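Local coordinates for protein Alpha/beta fold hydrolase (Pseudomonas aeruginosa, PDB 6I8W) that degrades membrane phospholipids as a membrane-bound phospholipase A of the alpha/beta hydrolase fold, and contributes to bacterial virulence, at residues 107-112 with 233-238; 142-147 with 237-242. All blocks are in the same frame, centred on the assembly; numbering follows the deposited sequence.

Interactions 1 and 2 end on the same piece of chain, the run that leaves helix 208-234 and heads for strand 250-255, and they share Ile-237. Interaction 1 sets this run against the N-terminal end of helix 112-125, interaction 2 against helix 138-149; their centres are 13 Å apart. They join directly where Val-112 CG2 packs on Leu-145 CD1 at 3.7 Å, and Val-112 CB meets Ile-142 CG1, also at 3.7 Å. Helix 138-149 begins right after Ser-137, the serine of a GxSxG pattern consistent with the nucleophile elbow of this fold. A bound myristic acid lies about 12 Å from the side chain of Val-112.

Interaction 1. Residues 107-112 with 233-238; sequences QASYDV and RQRYIP
Arg-235 has CG anti to its carbonyl carbon (chi1 -55°) and an extended chain from CG to NE, which carries NE past Asp-111, with the guanidinium beyond it beside Ser-109. At the root of this chain Arg-235 CB packs on Asp-111 CB, 3.7 Å away. At its far end NH1 comes to 3.0 Å from Ser-109 OG, which sits at the edge of the guanidinium near its plane. Asp-111 turns CG between its own backbone N and carbonyl carbon (chi1 69°). It is the N-cap of helix 112-125, its side chain capping a backbone N of the first turn, and OD1 is also hydrogen-bonded to Thr-114 OG1.

A water ties the two backbones: Val-112 N donates to it at 3.1 Å, and it donates to Arg-235 O at 2.9 Å. Beyond it, Val-112 CG2 and Ile-237 CD1 touch at 4.2 Å, the two side chains running antiparallel as they pass alongside each other. The contact thus joins the start of helix 112-125 to the chain leaving helix 208-234, with Val-112 also resting on Leu-232 and on helix 138-149.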
loop_
_atom_site.group_PDB
_atom_site.type_symbol
_atom_site.label_atom_id
_atom_site.label_comp_id
_atom_site.label_asym_id
_atom_site.label_seq_id
_atom_site.Cartn_x
_atom_site.Cartn_y
_atom_site.Cartn_z
ATOM N N GLN A 107 -9.784 16.885 -9.379
ATOM C CA GLN A 107 -9.067 18.142 -9.147
ATOM C C GLN A 107 -8.380 18.228 -7.785
ATOM O O GLN A 107 -7.913 19.291 -7.383
ATOM C CB GLN A 107 -10.022 19.338 -9.302
ATOM C CG GLN A 107 -10.628 19.482 -10.685
ATOM C CD GLN A 107 -9.574 19.568 -11.774
ATOM O OE1 GLN A 107 -9.619 18.826 -12.759
ATOM N NE2 GLN A 107 -8.617 20.475 -11.602
ATOM N N ALA A 108 -8.297 17.117 -7.070
ATOM C CA ALA A 108 -7.720 17.166 -5.738
ATOM C C ALA A 108 -6.194 17.107 -5.793
ATOM O O ALA A 108 -5.604 16.773 -6.826
ATOM C CB ALA A 108 -8.266 16.027 -4.885
ATOM N N SER A 109 -5.558 17.449 -4.680
ATOM C CA SER A 109 -4.132 17.234 -4.535
ATOM C C SER A 109 -3.879 15.837 -3.947
ATOM O O SER A 109 -4.552 15.414 -3.005
ATOM C CB SER A 109 -3.511 18.314 -3.654
ATOM O OG SER A 109 -2.136 18.042 -3.446
ATOM N N TYR A 110 -2.887 15.141 -4.485
ATOM C CA TYR A 110 -2.566 13.817 -4.008
ATOM C C TYR A 110 -1.124 13.725 -3.536
ATOM O O TYR A 110 -0.573 12.633 -3.444
ATOM C CB TYR A 110 -2.843 12.776 -5.094
ATOM C CG TYR A 110 -4.308 12.636 -5.424
ATOM C CD1 TYR A 110 -5.144 11.872 -4.622
ATOM C CD2 TYR A 110 -4.856 13.275 -6.528
ATOM C CE1 TYR A 110 -6.485 11.748 -4.912
ATOM C CE2 TYR A 110 -6.197 13.147 -6.832
ATOM C CZ TYR A 110 -7.002 12.377 -6.011
ATOM O OH TYR A 110 -8.336 12.239 -6.291
ATOM N N ASP A 111 -0.522 14.875 -3.246
ATOM C CA ASP A 111 0.801 14.905 -2.632
ATOM C C ASP A 111 0.761 14.241 -1.257
ATOM O O ASP A 111 -0.292 14.180 -0.622
ATOM C CB ASP A 111 1.302 16.344 -2.500
ATOM C CG ASP A 111 0.513 17.133 -1.486
ATOM O OD1 ASP A 111 -0.548 17.685 -1.851
ATOM O OD2 ASP A 111 0.928 17.165 -0.309
ATOM N N VAL A 112 1.907 13.771 -0.777
ATOM C CA VAL A 112 1.929 12.961 0.444
ATOM C C VAL A 112 1.588 13.797 1.683
ATOM O O VAL A 112 1.132 13.267 2.696
ATOM C CB VAL A 112 3.292 12.275 0.637
ATOM C CG1 VAL A 112 3.498 11.212 -0.427
ATOM C CG2 VAL A 112 4.429 13.305 0.613
ATOM N N ARG A 233 5.941 13.744 -7.997
ATOM C CA ARG A 233 7.211 14.305 -8.441
ATOM C C ARG A 233 7.276 15.812 -8.216
ATOM O O ARG A 233 8.264 16.321 -7.691
ATOM C CB ARG A 233 7.452 14.005 -9.921
ATOM C CG ARG A 233 7.536 12.527 -10.253
ATOM C CD ARG A 233 7.860 12.308 -11.726
ATOM N NE ARG A 233 9.271 12.535 -12.023
ATOM C CZ ARG A 233 9.832 12.281 -13.201
ATOM N NH1 ARG A 233 9.097 11.799 -14.194
ATOM N NH2 ARG A 233 11.126 12.508 -13.386
ATOM N N GLN A 234 6.229 16.521 -8.632
ATOM C CA GLN A 234 6.237 17.990 -8.593
ATOM C C GLN A 234 6.013 18.537 -7.187
ATOM O O GLN A 234 6.455 19.638 -6.870
ATOM C CB GLN A 234 5.178 18.568 -9.538
ATOM C CG GLN A 234 5.341 18.151 -10.984
ATOM C CD GLN A 234 6.607 18.694 -11.613
ATOM O OE1 GLN A 234 7.153 19.706 -11.167
ATOM N NE2 GLN A 234 7.082 18.025 -12.658
ATOM N N ARG A 235 5.320 17.771 -6.354
ATOM C CA ARG A 235 4.974 18.215 -5.005
ATOM C C ARG A 235 5.674 17.335 -3.977
ATOM O O ARG A 235 5.147 17.064 -2.898
ATOM C CB ARG A 235 3.457 18.179 -4.805
ATOM C CG ARG A 235 2.699 18.994 -5.859
ATOM C CD ARG A 235 1.178 18.904 -5.710
ATOM N NE ARG A 235 0.509 19.342 -6.942
ATOM C CZ ARG A 235 -0.793 19.590 -7.056
ATOM N NH1 ARG A 235 -1.596 19.457 -6.008
ATOM N NH2 ARG A 235 -1.293 19.982 -8.221
ATOM N N TYR A 236 6.879 16.904 -4.328
ATOM C CA TYR A 236 7.674 16.017 -3.486
ATOM C C TYR A 236 8.048 16.691 -2.176
ATOM O O TYR A 236 8.461 17.834 -2.168
ATOM C CB TYR A 236 8.927 15.585 -4.247
ATOM C CG TYR A 236 9.887 14.698 -3.485
ATOM C CD1 TYR A 236 9.670 13.331 -3.399
ATOM C CD2 TYR A 236 11.041 15.222 -2.900
ATOM C CE1 TYR A 236 10.553 12.506 -2.723
ATOM C CE2 TYR A 236 11.932 14.405 -2.224
ATOM C CZ TYR A 236 11.674 13.043 -2.137
ATOM O OH TYR A 236 12.545 12.207 -1.482
ATOM N N ILE A 237 7.890 15.981 -1.067
ATOM C CA ILE A 237 8.302 16.498 0.235
ATOM C C ILE A 237 9.437 15.653 0.804
ATOM O O ILE A 237 9.234 14.490 1.152
ATOM C CB ILE A 237 7.129 16.518 1.240
ATOM C CG1 ILE A 237 5.972 17.372 0.704
ATOM C CG2 ILE A 237 7.596 17.011 2.597
ATOM C CD1 ILE A 237 4.724 17.337 1.578
ATOM N N PRO A 238 10.643 16.233 0.887
ATOM C CA PRO A 238 11.778 15.494 1.451
ATOM C C PRO A 238 11.542 15.120 2.907
ATOM O O PRO A 238 11.067 15.945 3.686
ATOM C CB PRO A 238 12.944 16.478 1.317
ATOM C CG PRO A 238 12.301 17.828 1.176
ATOM C CD PRO A 238 11.010 17.598 0.466
HETATM O O HOH W 1 4.201 14.359 -2.772
#

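Interaction 2. Residues 142-147 with 237-242; sequences IAALYA and IPLEPE
Helix 138-149, which begins right after the serine of the probable nucleophile elbow of this alpha/beta hydrolase fold, points Ala-144 at the connection that leads from helix 208-234 to strand 250-255, while Leu-145 leaves the helix to one side and brings its end round to it. Leu-145 is the hub. Its two methyls divide the work: CD1 reaches Ile-237 CD1 at 4.1 Å, while CD2 lies 3.8 Å from Leu-239 CD2. The same CD2 also meets the aliphatic part of Glu-242, at CG, 3.9 Å away. All three partners are crossed obliquely by the leucine side chain.

Leu-239 meets the helix with both methyls. Its CD2 approaches Ala-144 CB at 3.8 Å and its CD1 comes to 3.9 Å from that same CB, so the short alanine side chain faces the forked end of the leucine. Leu-239 also touches Asn-162 and Val-165 of the loop after strand 154-160, and Ala-144 touches Leu-159 of that strand.

Glu-242 has CG anti to its carbonyl carbon (chi1 -50°), which sets that methylene against Leu-145. Its OE1 forms a salt bridge with Lys-245 NZ. Between the two segments the contact is therefore carried by aliphatic carbon alone: aliphatic carbons, mostly methyls, pack the turn on the helix, while the charge at the end of Glu-242 is met by a partner farther along the chain.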
loop_
_atom_site.group_PDB
_atom_site.type_symbol
_atom_site.label_atom_id
_atom_site.label_comp_id
_atom_site.label_asym_id
_atom_site.label_seq_id
_atom_site.Cartn_x
_atom_site.Cartn_y
_atom_site.Cartn_z
ATOM N N ILE A 142 3.958 8.925 3.460
ATOM C CA ILE A 142 2.797 9.506 4.134
ATOM C C ILE A 142 2.787 9.225 5.651
ATOM O O ILE A 142 2.522 10.118 6.456
ATOM C CB ILE A 142 1.496 8.954 3.500
ATOM C CG1 ILE A 142 1.314 9.515 2.077
ATOM C CG2 ILE A 142 0.282 9.238 4.387
ATOM C CD1 ILE A 142 0.319 8.695 1.226
ATOM N N ALA A 143 3.062 7.980 6.034
ATOM C CA ALA A 143 3.084 7.604 7.452
ATOM C C ALA A 143 4.142 8.388 8.222
ATOM O O ALA A 143 3.925 8.797 9.359
ATOM C CB ALA A 143 3.344 6.117 7.613
ATOM N N ALA A 144 5.307 8.569 7.613
ATOM C CA ALA A 144 6.369 9.311 8.286
ATOM C C ALA A 144 5.928 10.750 8.563
ATOM O O ALA A 144 6.197 11.283 9.638
ATOM C CB ALA A 144 7.648 9.292 7.463
ATOM N N LEU A 145 5.225 11.371 7.616
ATOM C CA LEU A 145 4.780 12.756 7.816
ATOM C C LEU A 145 3.706 12.853 8.900
ATOM O O LEU A 145 3.692 13.796 9.684
ATOM C CB LEU A 145 4.261 13.369 6.512
ATOM C CG LEU A 145 5.341 13.654 5.472
ATOM C CD1 LEU A 145 4.699 14.143 4.176
ATOM C CD2 LEU A 145 6.370 14.657 6.004
ATOM N N TYR A 146 2.804 11.880 8.931
ATOM C CA TYR A 146 1.808 11.793 9.993
ATOM C C TYR A 146 2.519 11.756 11.355
ATOM O O TYR A 146 2.190 12.533 12.259
ATOM C CB TYR A 146 0.934 10.544 9.769
ATOM C CG TYR A 146 -0.290 10.345 10.657
ATOM C CD1 TYR A 146 -0.489 11.073 11.820
ATOM C CD2 TYR A 146 -1.236 9.381 10.329
ATOM C CE1 TYR A 146 -1.609 10.857 12.624
ATOM C CE2 TYR A 146 -2.352 9.165 11.117
ATOM C CZ TYR A 146 -2.531 9.896 12.265
ATOM O OH TYR A 146 -3.648 9.663 13.040
ATOM N N ALA A 147 3.499 10.864 11.489
ATOM C CA ALA A 147 4.245 10.715 12.740
ATOM C C ALA A 147 5.003 11.987 13.125
ATOM O O ALA A 147 5.149 12.289 14.311
ATOM C CB ALA A 147 5.220 9.527 12.651
ATOM N N ILE A 237 7.890 15.981 -1.067
ATOM C CA ILE A 237 8.302 16.498 0.235
ATOM C C ILE A 237 9.437 15.653 0.804
ATOM O O ILE A 237 9.234 14.490 1.152
ATOM C CB ILE A 237 7.129 16.518 1.240
ATOM C CG1 ILE A 237 5.972 17.372 0.704
ATOM C CG2 ILE A 237 7.596 17.011 2.597
ATOM C CD1 ILE A 237 4.724 17.337 1.578
ATOM N N PRO A 238 10.643 16.233 0.887
ATOM C CA PRO A 238 11.778 15.494 1.451
ATOM C C PRO A 238 11.542 15.120 2.907
ATOM O O PRO A 238 11.067 15.945 3.686
ATOM C CB PRO A 238 12.944 16.478 1.317
ATOM C CG PRO A 238 12.301 17.828 1.176
ATOM C CD PRO A 238 11.010 17.598 0.466
ATOM N N LEU A 239 11.859 13.884 3.274
ATOM C CA LEU A 239 11.722 13.448 4.656
ATOM C C LEU A 239 12.910 13.822 5.544
ATOM O O LEU A 239 12.770 13.888 6.768
ATOM C CB LEU A 239 11.531 11.938 4.719
ATOM C CG LEU A 239 10.146 11.414 4.365
ATOM C CD1 LEU A 239 10.133 9.907 4.528
ATOM C CD2 LEU A 239 9.092 12.074 5.249
ATOM N N GLU A 240 14.077 14.038 4.938
ATOM C CA GLU A 240 15.297 14.284 5.711
ATOM C C GLU A 240 15.125 15.387 6.775
ATOM O O GLU A 240 15.571 15.211 7.903
ATOM C CB GLU A 240 16.475 14.607 4.785
ATOM C CG GLU A 240 17.003 13.408 3.999
ATOM C CD GLU A 240 16.296 13.203 2.659
ATOM O OE1 GLU A 240 15.226 13.815 2.430
ATOM O OE2 GLU A 240 16.825 12.435 1.826
ATOM N N PRO A 241 14.473 16.521 6.434
ATOM C CA PRO A 241 14.269 17.507 7.508
ATOM C C PRO A 241 13.162 17.139 8.515
ATOM O O PRO A 241 13.038 17.814 9.532
ATOM C CB PRO A 241 13.876 18.784 6.747
ATOM C CG PRO A 241 14.223 18.527 5.307
ATOM C CD PRO A 241 14.030 17.056 5.132
ATOM N N GLU A 242 12.349 16.128 8.223
ATOM C CA GLU A 242 11.190 15.820 9.066
ATOM C C GLU A 242 11.437 14.687 10.062
ATOM O O GLU A 242 10.897 14.698 11.170
ATOM C CB GLU A 242 9.967 15.473 8.193
ATOM C CG GLU A 242 9.666 16.483 7.060
ATOM C CD GLU A 242 9.531 17.919 7.551
ATOM O OE1 GLU A 242 9.009 18.122 8.668
ATOM O OE2 GLU A 242 9.925 18.852 6.803
#